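Local coordinates for protein putative branched-chain amino acid ABC transporter (Rhodospirillum rubrum ATCC 11170, PDB 3HUT) that probably binds branched-chain or related amino acids outside the cytoplasmic membrane and delivers them to an ABC transporter, at residues A[180-191]-A[206-217]. Sequence-based numbering, arbitrary orientation.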
loop_
_atom_site.group_PDB
_atom_site.type_symbol
_atom_site.label_atom_id
_atom_site.label_comp_id
_atom_site.label_asym_id
_atom_site.label_seq_id
_atom_site.Cartn_x
_atom_site.Cartn_y
_atom_site.Cartn_z
ATOM N N ASN A 180 -20.720 9.105 7.584
ATOM C CA ASN A 180 -22.024 9.470 7.052
ATOM C C ASN A 180 -23.005 8.305 7.084
ATOM O O ASN A 180 -22.650 7.171 6.757
ATOM C CB ASN A 180 -21.905 9.967 5.615
ATOM C CG ASN A 180 -23.257 10.167 4.964
ATOM O OD1 ASN A 180 -24.100 10.888 5.485
ATOM N ND2 ASN A 180 -23.476 9.519 3.827
ATOM N N ARG A 181 -24.242 8.588 7.472
ATOM C CA ARG A 181 -25.251 7.541 7.527
ATOM C C ARG A 181 -26.527 7.829 6.741
ATOM O O ARG A 181 -27.469 7.053 6.806
ATOM C CB ARG A 181 -25.583 7.200 8.987
ATOM C CG ARG A 181 -24.483 6.401 9.689
ATOM C CD ARG A 181 -24.314 5.026 9.043
ATOM N NE ARG A 181 -23.253 4.222 9.651
ATOM C CZ ARG A 181 -21.960 4.312 9.344
ATOM N NH1 ARG A 181 -21.542 5.177 8.425
ATOM N NH2 ARG A 181 -21.081 3.529 9.955
ATOM N N ARG A 182 -26.584 8.932 6.001
ATOM C CA ARG A 182 -27.781 9.181 5.203
ATOM C C ARG A 182 -27.450 8.869 3.751
ATOM O O ARG A 182 -26.533 9.450 3.162
ATOM C CB ARG A 182 -28.273 10.618 5.332
ATOM C CG ARG A 182 -27.335 11.637 4.800
ATOM C CD ARG A 182 -26.538 12.231 5.918
ATOM N NE ARG A 182 -26.649 13.679 5.890
ATOM C CZ ARG A 182 -25.911 14.495 6.628
ATOM N NH1 ARG A 182 -25.003 14.009 7.462
ATOM N NH2 ARG A 182 -26.077 15.800 6.523
ATOM N N PHE A 183 -28.209 7.942 3.181
ATOM C CA PHE A 183 -27.980 7.499 1.819
ATOM C C PHE A 183 -29.183 7.690 0.900
ATOM O O PHE A 183 -29.053 7.590 -0.317
ATOM C CB PHE A 183 -27.596 6.014 1.839
ATOM C CG PHE A 183 -26.651 5.636 2.956
ATOM C CD1 PHE A 183 -25.367 6.169 3.014
ATOM C CD2 PHE A 183 -27.045 4.728 3.939
ATOM C CE1 PHE A 183 -24.483 5.799 4.037
ATOM C CE2 PHE A 183 -26.174 4.352 4.965
ATOM C CZ PHE A 183 -24.889 4.889 5.013
ATOM N N ASP A 184 -30.352 7.962 1.472
ATOM C CA ASP A 184 -31.557 8.122 0.665
ATOM C C ASP A 184 -31.466 9.103 -0.496
ATOM O O ASP A 184 -31.932 8.801 -1.594
ATOM C CB ASP A 184 -32.753 8.488 1.543
ATOM C CG ASP A 184 -33.322 7.288 2.265
ATOM O OD1 ASP A 184 -33.505 6.241 1.606
ATOM O OD2 ASP A 184 -33.594 7.388 3.482
ATOM N N ASP A 185 -30.873 10.268 -0.270
ATOM C CA ASP A 185 -30.764 11.247 -1.344
ATOM C C ASP A 185 -29.837 10.798 -2.462
ATOM O O ASP A 185 -30.178 10.917 -3.640
ATOM C CB ASP A 185 -30.300 12.596 -0.802
ATOM C CG ASP A 185 -31.323 13.228 0.116
ATOM O OD1 ASP A 185 -32.534 13.056 -0.143
ATOM O OD2 ASP A 185 -30.915 13.900 1.084
ATOM N N VAL A 186 -28.663 10.288 -2.102
ATOM C CA VAL A 186 -27.719 9.835 -3.113
ATOM C C VAL A 186 -28.330 8.682 -3.899
ATOM O O VAL A 186 -28.079 8.532 -5.092
ATOM C CB VAL A 186 -26.375 9.380 -2.480
ATOM C CG1 VAL A 186 -26.616 8.311 -1.435
ATOM C CG2 VAL A 186 -25.448 8.857 -3.558
ATOM N N ILE A 187 -29.141 7.871 -3.228
ATOM C CA ILE A 187 -29.774 6.744 -3.895
ATOM C C ILE A 187 -30.846 7.230 -4.865
ATOM O O ILE A 187 -31.030 6.656 -5.935
ATOM C CB ILE A 187 -30.386 5.764 -2.874
ATOM C CG1 ILE A 187 -29.258 5.070 -2.100
ATOM C CG2 ILE A 187 -31.255 4.740 -3.587
ATOM C CD1 ILE A 187 -29.728 4.103 -1.030
ATOM N N ASP A 188 -31.551 8.291 -4.489
ATOM C CA ASP A 188 -32.585 8.851 -5.352
ATOM C C ASP A 188 -31.914 9.411 -6.601
ATOM O O ASP A 188 -32.418 9.264 -7.715
ATOM C CB ASP A 188 -33.336 9.973 -4.630
ATOM C CG ASP A 188 -34.291 9.455 -3.572
ATOM O OD1 ASP A 188 -34.890 10.287 -2.863
ATOM O OD2 ASP A 188 -34.451 8.223 -3.452
ATOM N N GLU A 189 -30.771 10.054 -6.401
ATOM C CA GLU A 189 -30.014 10.648 -7.493
ATOM C C GLU A 189 -29.513 9.574 -8.458
ATOM O O GLU A 189 -29.481 9.782 -9.672
ATOM C CB GLU A 189 -28.849 11.453 -6.920
ATOM C CG GLU A 189 -27.953 12.098 -7.950
ATOM C CD GLU A 189 -27.032 13.132 -7.337
ATOM O OE1 GLU A 189 -26.548 12.905 -6.209
ATOM O OE2 GLU A 189 -26.779 14.168 -7.985
ATOM N N ILE A 190 -29.117 8.427 -7.912
ATOM C CA ILE A 190 -28.647 7.316 -8.730
ATOM C C ILE A 190 -29.848 6.780 -9.508
ATOM O O ILE A 190 -29.744 6.419 -10.681
ATOM C CB ILE A 190 -28.061 6.197 -7.847
ATOM C CG1 ILE A 190 -26.734 6.663 -7.244
ATOM C CG2 ILE A 190 -27.889 4.925 -8.654
ATOM C CD1 ILE A 190 -26.119 5.682 -6.262
ATOM N N GLU A 191 -30.994 6.743 -8.841
ATOM C CA GLU A 191 -32.223 6.273 -9.462
ATOM C C GLU A 191 -32.638 7.167 -10.627
ATOM O O GLU A 191 -33.083 6.679 -11.665
ATOM C CB GLU A 191 -33.347 6.229 -8.427
ATOM C CG GLU A 191 -33.558 4.872 -7.788
ATOM C CD GLU A 191 -34.561 4.923 -6.657
ATOM O OE1 GLU A 191 -35.469 5.782 -6.710
ATOM O OE2 GLU A 191 -34.449 4.099 -5.724
ATOM N N ASP A 206 -18.178 2.489 6.306
ATOM C CA ASP A 206 -19.207 3.368 5.748
ATOM C C ASP A 206 -19.896 2.709 4.556
ATOM O O ASP A 206 -21.098 2.881 4.347
ATOM C CB ASP A 206 -18.609 4.708 5.286
ATOM C CG ASP A 206 -18.155 5.580 6.443
ATOM O OD1 ASP A 206 -18.767 5.492 7.526
ATOM O OD2 ASP A 206 -17.200 6.368 6.261
ATOM N N ALA A 207 -19.129 1.952 3.780
ATOM C CA ALA A 207 -19.660 1.279 2.594
ATOM C C ALA A 207 -20.656 0.157 2.886
ATOM O O ALA A 207 -21.643 0.002 2.169
ATOM C CB ALA A 207 -18.512 0.743 1.752
ATOM N N ALA A 208 -20.403 -0.626 3.929
ATOM C CA ALA A 208 -21.301 -1.728 4.268
ATOM C C ALA A 208 -22.720 -1.220 4.511
ATOM O O ALA A 208 -23.671 -1.719 3.913
ATOM C CB ALA A 208 -20.785 -2.485 5.499
ATOM N N PRO A 209 -22.887 -0.221 5.396
ATOM C CA PRO A 209 -24.259 0.252 5.605
ATOM C C PRO A 209 -24.854 0.892 4.354
ATOM O O PRO A 209 -26.049 0.761 4.101
ATOM C CB PRO A 209 -24.123 1.234 6.776
ATOM C CG PRO A 209 -22.689 1.665 6.723
ATOM C CD PRO A 209 -21.966 0.389 6.372
ATOM N N PHE A 210 -24.029 1.580 3.570
ATOM C CA PHE A 210 -24.531 2.198 2.349
ATOM C C PHE A 210 -25.110 1.143 1.412
ATOM O O PHE A 210 -26.200 1.313 0.868
ATOM C CB PHE A 210 -23.426 2.944 1.600
ATOM C CG PHE A 210 -23.811 3.310 0.199
ATOM C CD1 PHE A 210 -24.856 4.201 -0.036
ATOM C CD2 PHE A 210 -23.178 2.716 -0.888
ATOM C CE1 PHE A 210 -25.269 4.492 -1.338
ATOM C CE2 PHE A 210 -23.582 2.999 -2.193
ATOM C CZ PHE A 210 -24.630 3.887 -2.416
ATOM N N LEU A 211 -24.366 0.059 1.215
ATOM C CA LEU A 211 -24.812 -1.010 0.334
ATOM C C LEU A 211 -26.071 -1.706 0.850
ATOM O O LEU A 211 -26.899 -2.157 0.057
ATOM C CB LEU A 211 -23.678 -2.019 0.126
ATOM C CG LEU A 211 -22.539 -1.409 -0.700
ATOM C CD1 LEU A 211 -21.325 -2.317 -0.687
ATOM C CD2 LEU A 211 -23.032 -1.173 -2.123
ATOM N N ARG A 212 -26.217 -1.806 2.168
ATOM C CA ARG A 212 -27.417 -2.423 2.729
ATOM C C ARG A 212 -28.612 -1.540 2.351
ATOM O O ARG A 212 -29.681 -2.037 2.012
ATOM C CB ARG A 212 -27.318 -2.538 4.258
ATOM C CG ARG A 212 -26.385 -3.640 4.763
ATOM C CD ARG A 212 -26.309 -3.619 6.290
ATOM N NE ARG A 212 -27.620 -3.836 6.896
ATOM C CZ ARG A 212 -27.940 -3.480 8.138
ATOM N NH1 ARG A 212 -27.041 -2.883 8.916
ATOM N NH2 ARG A 212 -29.158 -3.727 8.606
ATOM N N ALA A 213 -28.422 -0.226 2.407
ATOM C CA ALA A 213 -29.492 0.703 2.060
ATOM C C ALA A 213 -29.761 0.665 0.555
ATOM O O ALA A 213 -30.913 0.646 0.112
ATOM C CB ALA A 213 -29.116 2.116 2.494
ATOM N N LEU A 214 -28.690 0.657 -0.232
ATOM C CA LEU A 214 -28.821 0.616 -1.681
ATOM C C LEU A 214 -29.591 -0.633 -2.113
ATOM O O LEU A 214 -30.548 -0.548 -2.882
ATOM C CB LEU A 214 -27.436 0.617 -2.341
ATOM C CG LEU A 214 -27.421 0.487 -3.867
ATOM C CD1 LEU A 214 -28.047 1.730 -4.492
ATOM C CD2 LEU A 214 -25.991 0.309 -4.354
ATOM N N ARG A 215 -29.181 -1.793 -1.613
ATOM C CA ARG A 215 -29.849 -3.032 -1.986
ATOM C C ARG A 215 -31.253 -3.145 -1.409
ATOM O O ARG A 215 -32.124 -3.787 -2.004
ATOM C CB ARG A 215 -29.024 -4.247 -1.550
ATOM C CG ARG A 215 -27.631 -4.313 -2.158
ATOM C CD ARG A 215 -27.663 -4.187 -3.677
ATOM N NE ARG A 215 -26.341 -4.422 -4.254
ATOM C CZ ARG A 215 -25.963 -4.014 -5.460
ATOM N NH1 ARG A 215 -26.808 -3.343 -6.230
ATOM N NH2 ARG A 215 -24.734 -4.278 -5.893
ATOM N N ALA A 216 -31.474 -2.532 -0.252
ATOM C CA ALA A 216 -32.786 -2.588 0.384
ATOM C C ALA A 216 -33.803 -1.875 -0.493
ATOM O O ALA A 216 -34.965 -2.277 -0.573
ATOM C CB ALA A 216 -32.731 -1.946 1.764
ATOM N N ARG A 217 -33.363 -0.818 -1.164
ATOM C CA ARG A 217 -34.251 -0.072 -2.036
ATOM C C ARG A 217 -34.434 -0.731 -3.399
ATOM O O ARG A 217 -35.117 -0.195 -4.266
ATOM C CB ARG A 217 -33.755 1.361 -2.188
ATOM C CG ARG A 217 -33.939 2.165 -0.913
ATOM C CD ARG A 217 -33.648 3.626 -1.127
ATOM N NE ARG A 217 -34.368 4.138 -2.286
ATOM C CZ ARG A 217 -34.356 5.410 -2.657
ATOM N NH1 ARG A 217 -33.666 6.298 -1.951
ATOM N NH2 ARG A 217 -35.021 5.788 -3.739
HETATM O O HOH W 1 -18.582 4.253 10.756
#
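Phe183, at the N-cap position of its helix, lays one ring face on the backbone of helix 206-216: Phe210 CA stands 3.7 Å from the Phe183 ring centroid, almost on the normal, a CH-pi contact. The Phe210 ring presents its edge to the same face, an offset edge-to-face pair with planes 71° apart. With Phe210 CG trans to its own N (chi1 166°), that ring reaches the first turn of helix 184-191, where CE1 meets Val186 CG1 and Ile187 CG1. Ala213 CB packs 3.6 Å from Phe183 CD2, and Ile187 CD1 reaches the Leu214 backbone. Val186 and Phe210 both touch Ile145 of strand 141-147. The two helices, joined through strand 197-201, are thus neighbours on one sheet face of an alpha/beta lobe, as in periplasmic binding proteins.

Charged groups close both ends. Arg181 NH1 and Asp206 OD1 form a salt bridge with a nearly straight hydrogen bond (2.9 Å, 171°), met on the anti side and somewhat out of the carboxylate plane, while Pro209 CG covers a guanidinium face. Asp206 OD2 also accepts from Gly179 N. At the other end Arg217 NH1 and NH2 converge on Asp188 OD2, at 2.6 and 2.5 Å, a salt bridge whose two N-H bonds are both bent; OD2 lies in the guanidinium plane, the carboxylate turned steeply across it. NH2 also reaches Glu191 OE2 weakly at 2.7 Å; NH1 bonds weakly to Asp184 O and pairs with Asp184 OD1 at a long 3.6 Å. Ile187 CG2 lies over one guanidinium face. A leucine in place of Arg217 would probably leave Asp184, Asp188 and Glu191 as like charges without their shared cation. An apolar interior is thus flanked by ion pairs, one arginine probably offsetting three neighbouring acids.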